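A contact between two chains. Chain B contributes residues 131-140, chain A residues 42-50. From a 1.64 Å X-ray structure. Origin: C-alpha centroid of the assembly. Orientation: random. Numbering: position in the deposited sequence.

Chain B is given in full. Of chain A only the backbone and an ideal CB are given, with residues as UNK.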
# COMPACT_ATOMS: atom_id res chain seq x y z
N GLN B 131 6.65 -14.88 -30.59
CA GLN B 131 5.90 -15.98 -29.99
C GLN B 131 6.38 -16.28 -28.56
O GLN B 131 5.58 -16.67 -27.70
CB GLN B 131 6.04 -17.26 -30.82
CG GLN B 131 5.36 -17.21 -32.18
CD GLN B 131 6.33 -16.82 -33.28
OE1 GLN B 131 7.25 -16.04 -33.06
NE2 GLN B 131 6.13 -17.39 -34.47
N ARG B 132 7.67 -16.09 -28.31
CA ARG B 132 8.24 -16.43 -27.01
C ARG B 132 7.72 -15.48 -25.94
O ARG B 132 7.68 -15.84 -24.75
CB ARG B 132 9.76 -16.38 -27.05
CG ARG B 132 10.42 -16.98 -25.82
CD ARG B 132 11.93 -17.04 -25.94
NE ARG B 132 12.56 -17.22 -24.63
CZ ARG B 132 13.85 -17.04 -24.39
NH1 ARG B 132 14.68 -16.70 -25.37
NH2 ARG B 132 14.32 -17.20 -23.16
N SER B 133 7.34 -14.28 -26.34
CA SER B 133 6.86 -13.25 -25.41
C SER B 133 5.35 -13.28 -25.17
O SER B 133 4.83 -12.46 -24.40
CB SER B 133 7.26 -11.86 -25.91
OG SER B 133 8.60 -11.57 -25.60
N ARG B 134 4.65 -14.21 -25.81
CA ARG B 134 3.20 -14.29 -25.67
C ARG B 134 2.75 -14.40 -24.20
O ARG B 134 1.80 -13.74 -23.80
CB ARG B 134 2.64 -15.47 -26.45
CG ARG B 134 1.13 -15.52 -26.47
CD ARG B 134 0.62 -16.81 -27.07
NE ARG B 134 -0.84 -16.88 -27.08
CZ ARG B 134 -1.55 -17.95 -27.43
NH1 ARG B 134 -0.93 -19.07 -27.80
NH2 ARG B 134 -2.87 -17.91 -27.40
N ARG B 135 3.42 -15.25 -23.43
CA ARG B 135 3.05 -15.43 -22.02
C ARG B 135 3.13 -14.12 -21.23
O ARG B 135 2.24 -13.80 -20.44
CB ARG B 135 3.95 -16.47 -21.36
CG ARG B 135 3.73 -17.90 -21.85
CD ARG B 135 4.97 -18.74 -21.59
NE ARG B 135 6.06 -18.36 -22.49
CZ ARG B 135 7.31 -18.78 -22.39
NH1 ARG B 135 7.68 -19.60 -21.41
NH2 ARG B 135 8.21 -18.37 -23.28
N LEU B 136 4.21 -13.37 -21.44
CA LEU B 136 4.38 -12.10 -20.75
C LEU B 136 3.35 -11.07 -21.20
O LEU B 136 2.87 -10.28 -20.38
CB LEU B 136 5.78 -11.54 -20.97
CG LEU B 136 6.89 -12.18 -20.14
CD1 LEU B 136 8.24 -11.79 -20.70
CD2 LEU B 136 6.81 -11.79 -18.67
N ARG B 137 3.04 -11.05 -22.49
CA ARG B 137 2.04 -10.11 -22.98
C ARG B 137 0.69 -10.40 -22.35
O ARG B 137 -0.04 -9.48 -21.98
CB ARG B 137 1.93 -10.14 -24.51
CG ARG B 137 3.11 -9.51 -25.22
CD ARG B 137 2.81 -9.25 -26.71
NE ARG B 137 2.53 -10.48 -27.45
CZ ARG B 137 3.47 -11.26 -28.00
NH1 ARG B 137 4.75 -10.95 -27.90
NH2 ARG B 137 3.12 -12.36 -28.65
N GLU B 138 0.35 -11.68 -22.24
CA GLU B 138 -0.91 -12.10 -21.63
C GLU B 138 -0.96 -11.70 -20.15
O GLU B 138 -1.99 -11.22 -19.66
CB GLU B 138 -1.11 -13.61 -21.78
CG GLU B 138 -1.41 -14.06 -23.22
CD GLU B 138 -1.53 -15.57 -23.37
OE1 GLU B 138 -1.17 -16.31 -22.43
OE2 GLU B 138 -1.99 -16.02 -24.45
N MET B 139 0.15 -11.91 -19.45
CA MET B 139 0.29 -11.49 -18.05
C MET B 139 0.05 -9.99 -17.91
O MET B 139 -0.79 -9.54 -17.12
CB MET B 139 1.71 -11.80 -17.58
CG MET B 139 2.07 -11.32 -16.19
SD MET B 139 3.79 -11.70 -15.82
CE MET B 139 3.97 -11.02 -14.16
N ARG B 140 0.80 -9.22 -18.69
CA ARG B 140 0.71 -7.76 -18.67
C ARG B 140 -0.72 -7.28 -18.91
O ARG B 140 -1.25 -6.44 -18.16
CB ARG B 140 1.64 -7.17 -19.73
CG ARG B 140 1.62 -5.64 -19.81
CD ARG B 140 2.21 -5.15 -21.13
NE ARG B 140 1.52 -5.72 -22.28
CZ ARG B 140 1.98 -5.72 -23.53
NH1 ARG B 140 3.16 -5.18 -23.81
NH2 ARG B 140 1.27 -6.27 -24.50
N UNK A 42 10.89 -17.94 -14.49
CA UNK A 42 11.50 -18.81 -15.49
C UNK A 42 10.45 -19.37 -16.45
O UNK A 42 10.65 -19.39 -17.66
CB UNK A 42 12.25 -19.95 -14.81
N UNK A 43 9.33 -19.85 -15.92
CA UNK A 43 8.31 -20.45 -16.77
C UNK A 43 7.56 -19.41 -17.63
O UNK A 43 6.85 -19.77 -18.58
CB UNK A 43 7.31 -21.22 -15.90
N UNK A 44 7.72 -18.14 -17.31
CA UNK A 44 7.16 -17.06 -18.12
C UNK A 44 8.02 -16.75 -19.34
O UNK A 44 7.52 -16.22 -20.33
CB UNK A 44 7.00 -15.80 -17.27
N UNK A 45 9.31 -17.08 -19.28
CA UNK A 45 10.24 -16.65 -20.34
C UNK A 45 11.03 -17.76 -21.02
O UNK A 45 11.68 -17.53 -22.04
CB UNK A 45 11.24 -15.65 -19.75
N UNK A 46 10.99 -18.97 -20.46
CA UNK A 46 11.82 -20.05 -20.98
C UNK A 46 11.40 -20.54 -22.36
O UNK A 46 10.25 -20.38 -22.77
CB UNK A 46 11.80 -21.23 -20.00
N UNK A 47 12.32 -21.17 -23.08
CA UNK A 47 12.01 -21.78 -24.36
C UNK A 47 12.75 -23.11 -24.44
O UNK A 47 13.96 -23.15 -24.21
CB UNK A 47 12.39 -20.86 -25.52
N UNK A 48 12.03 -24.21 -24.71
CA UNK A 48 10.59 -24.39 -24.90
C UNK A 48 9.81 -23.98 -23.65
O UNK A 48 10.40 -23.86 -22.58
CB UNK A 48 10.28 -25.85 -25.26
N UNK A 49 8.50 -23.79 -23.78
CA UNK A 49 7.68 -23.45 -22.63
C UNK A 49 7.71 -24.55 -21.58
O UNK A 49 7.76 -24.28 -20.39
CB UNK A 49 6.24 -23.18 -23.07
N UNK A 50 7.71 -25.81 -22.03
CA UNK A 50 7.76 -26.92 -21.10
C UNK A 50 9.19 -27.15 -20.62
O UNK A 50 10.15 -26.96 -21.38
CB UNK A 50 7.20 -28.19 -21.75

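Position 42 is helical (phi/psi -58/-46), and its CA-to-CB bond points away, with no chain B atom within 5.5 Å of the ideal CB. Chain B sets no requirement, so almost any helix-compatible residue would do; it is Trp A42, whose ring stays clear of this stretch.

Position 43 also points away, and its side chain is equally unconstrained. Its carbonyl matters more: Arg B135 NH1 donates to the O of residue 43 at 3.0 Å. The residue is Leu A43.

At 44 the CA-to-CB bond runs sideways, yet the ideal CB lies 4.2 Å from Leu B136 CD2, 5.1 Å from Arg B135 CB and 5.4 Å from Met B139 SD. This surround is largely apolar, which suits Leu, Ile, Met or perhaps Val. Leu A44 fills it: its chi1 of -82° and chi2 of 157° bring CD1 to 3.8 Å from Met B139 SD, and CD2 to 4.2 Å from Arg B135 CB. Its carbonyl lies over one face of the Arg B135 guanidinium, so that NE, 3.4 Å from Leu A44 O, has a poor angle for a hydrogen bond. Water 1 instead donates to Leu A44 O and Arg B132 O, both at 2.7 Å, and accepts from Leu B136 N.

Position 45 points away, but its ideal CB is 5.0 Å from Leu B136 CD1 and 4.9 Å from Arg B132 NH2. A compact apolar residue such as Val, Ile or Ala would suit. Val A45 places CG1 3.7 Å from Leu B136 CD1, while its O accepts from Arg B132 NE (2.8 Å) and NH2 (2.9 Å).

At 46 the CB points away, 4.6 Å from Arg B135 NH1; chain B leaves the choice wide, Ala, Ser or Cys included, though a positive charge is unlikely. In Cys A46, SG is 3.8 Å from Arg B135 NH1, and the backbone O accepts from NH1 (3.0 Å) and NH2 (2.9 Å) of that arginine.

Position 47 points toward chain B, its ideal CB 3.8 Å from Arg B132 NE. The positive charge favours Asp, Glu or a neutral polar residue. Asp A47 lays CB over one guanidinium face, but its chi1 of -177° carries the carboxylate onward without a salt bridge to Arg B132.

Position 48 points away; its cis peptide bond favours proline, and Pro A48 is found.

At 49 the ideal CB is 4.2 Å from Arg B135 NH1, inviting an acid or Gln. Glu A49 lays CG over the guanidinium face opposite Leu A44 O; OE2 makes a long, out-of-plane salt bridge with Arg B135 NE (3.8 Å).

Position 50 points away, unconstrained: Arg A50.

Chain A 42-50: WLLVCDPER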
# COMPACT_ATOMS: atom_id res chain seq x y z
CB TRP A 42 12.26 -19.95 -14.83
CG TRP A 42 12.98 -20.82 -15.80
CD1 TRP A 42 12.63 -22.07 -16.20
CD2 TRP A 42 14.15 -20.48 -16.54
NE1 TRP A 42 13.51 -22.54 -17.14
CE2 TRP A 42 14.47 -21.58 -17.35
CE3 TRP A 42 14.99 -19.35 -16.57
CZ2 TRP A 42 15.58 -21.59 -18.20
CZ3 TRP A 42 16.09 -19.37 -17.42
CH2 TRP A 42 16.37 -20.48 -18.22
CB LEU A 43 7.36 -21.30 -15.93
CG LEU A 43 7.99 -22.59 -15.42
CD1 LEU A 43 7.14 -23.23 -14.35
CD2 LEU A 43 8.18 -23.57 -16.57
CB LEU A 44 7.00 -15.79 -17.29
CG LEU A 44 5.73 -15.78 -16.46
CD1 LEU A 44 5.85 -14.83 -15.27
CD2 LEU A 44 4.55 -15.39 -17.33
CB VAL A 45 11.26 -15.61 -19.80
CG1 VAL A 45 10.53 -14.37 -19.30
CG2 VAL A 45 12.13 -16.21 -18.71
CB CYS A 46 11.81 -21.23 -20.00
SG CYS A 46 10.19 -21.95 -19.73
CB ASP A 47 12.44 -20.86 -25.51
CG ASP A 47 12.07 -21.41 -26.88
OD1 ASP A 47 10.87 -21.69 -27.13
OD2 ASP A 47 12.98 -21.56 -27.71
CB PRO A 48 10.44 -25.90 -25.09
CG PRO A 48 11.77 -26.39 -25.48
CD PRO A 48 12.76 -25.49 -24.84
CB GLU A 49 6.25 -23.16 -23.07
CG GLU A 49 6.18 -21.93 -23.96
CD GLU A 49 4.77 -21.50 -24.30
OE1 GLU A 49 3.81 -21.98 -23.65
OE2 GLU A 49 4.62 -20.66 -25.22
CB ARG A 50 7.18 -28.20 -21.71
CG ARG A 50 8.08 -28.86 -22.74
CD ARG A 50 7.34 -29.95 -23.49
NE ARG A 50 8.25 -30.66 -24.39
CZ ARG A 50 7.85 -31.41 -25.41
NH1 ARG A 50 6.56 -31.54 -25.69
NH2 ARG A 50 8.75 -32.01 -26.17
O HOH W 1 6.70 -14.75 -22.45
O HOH W 2 5.04 -17.52 -25.00
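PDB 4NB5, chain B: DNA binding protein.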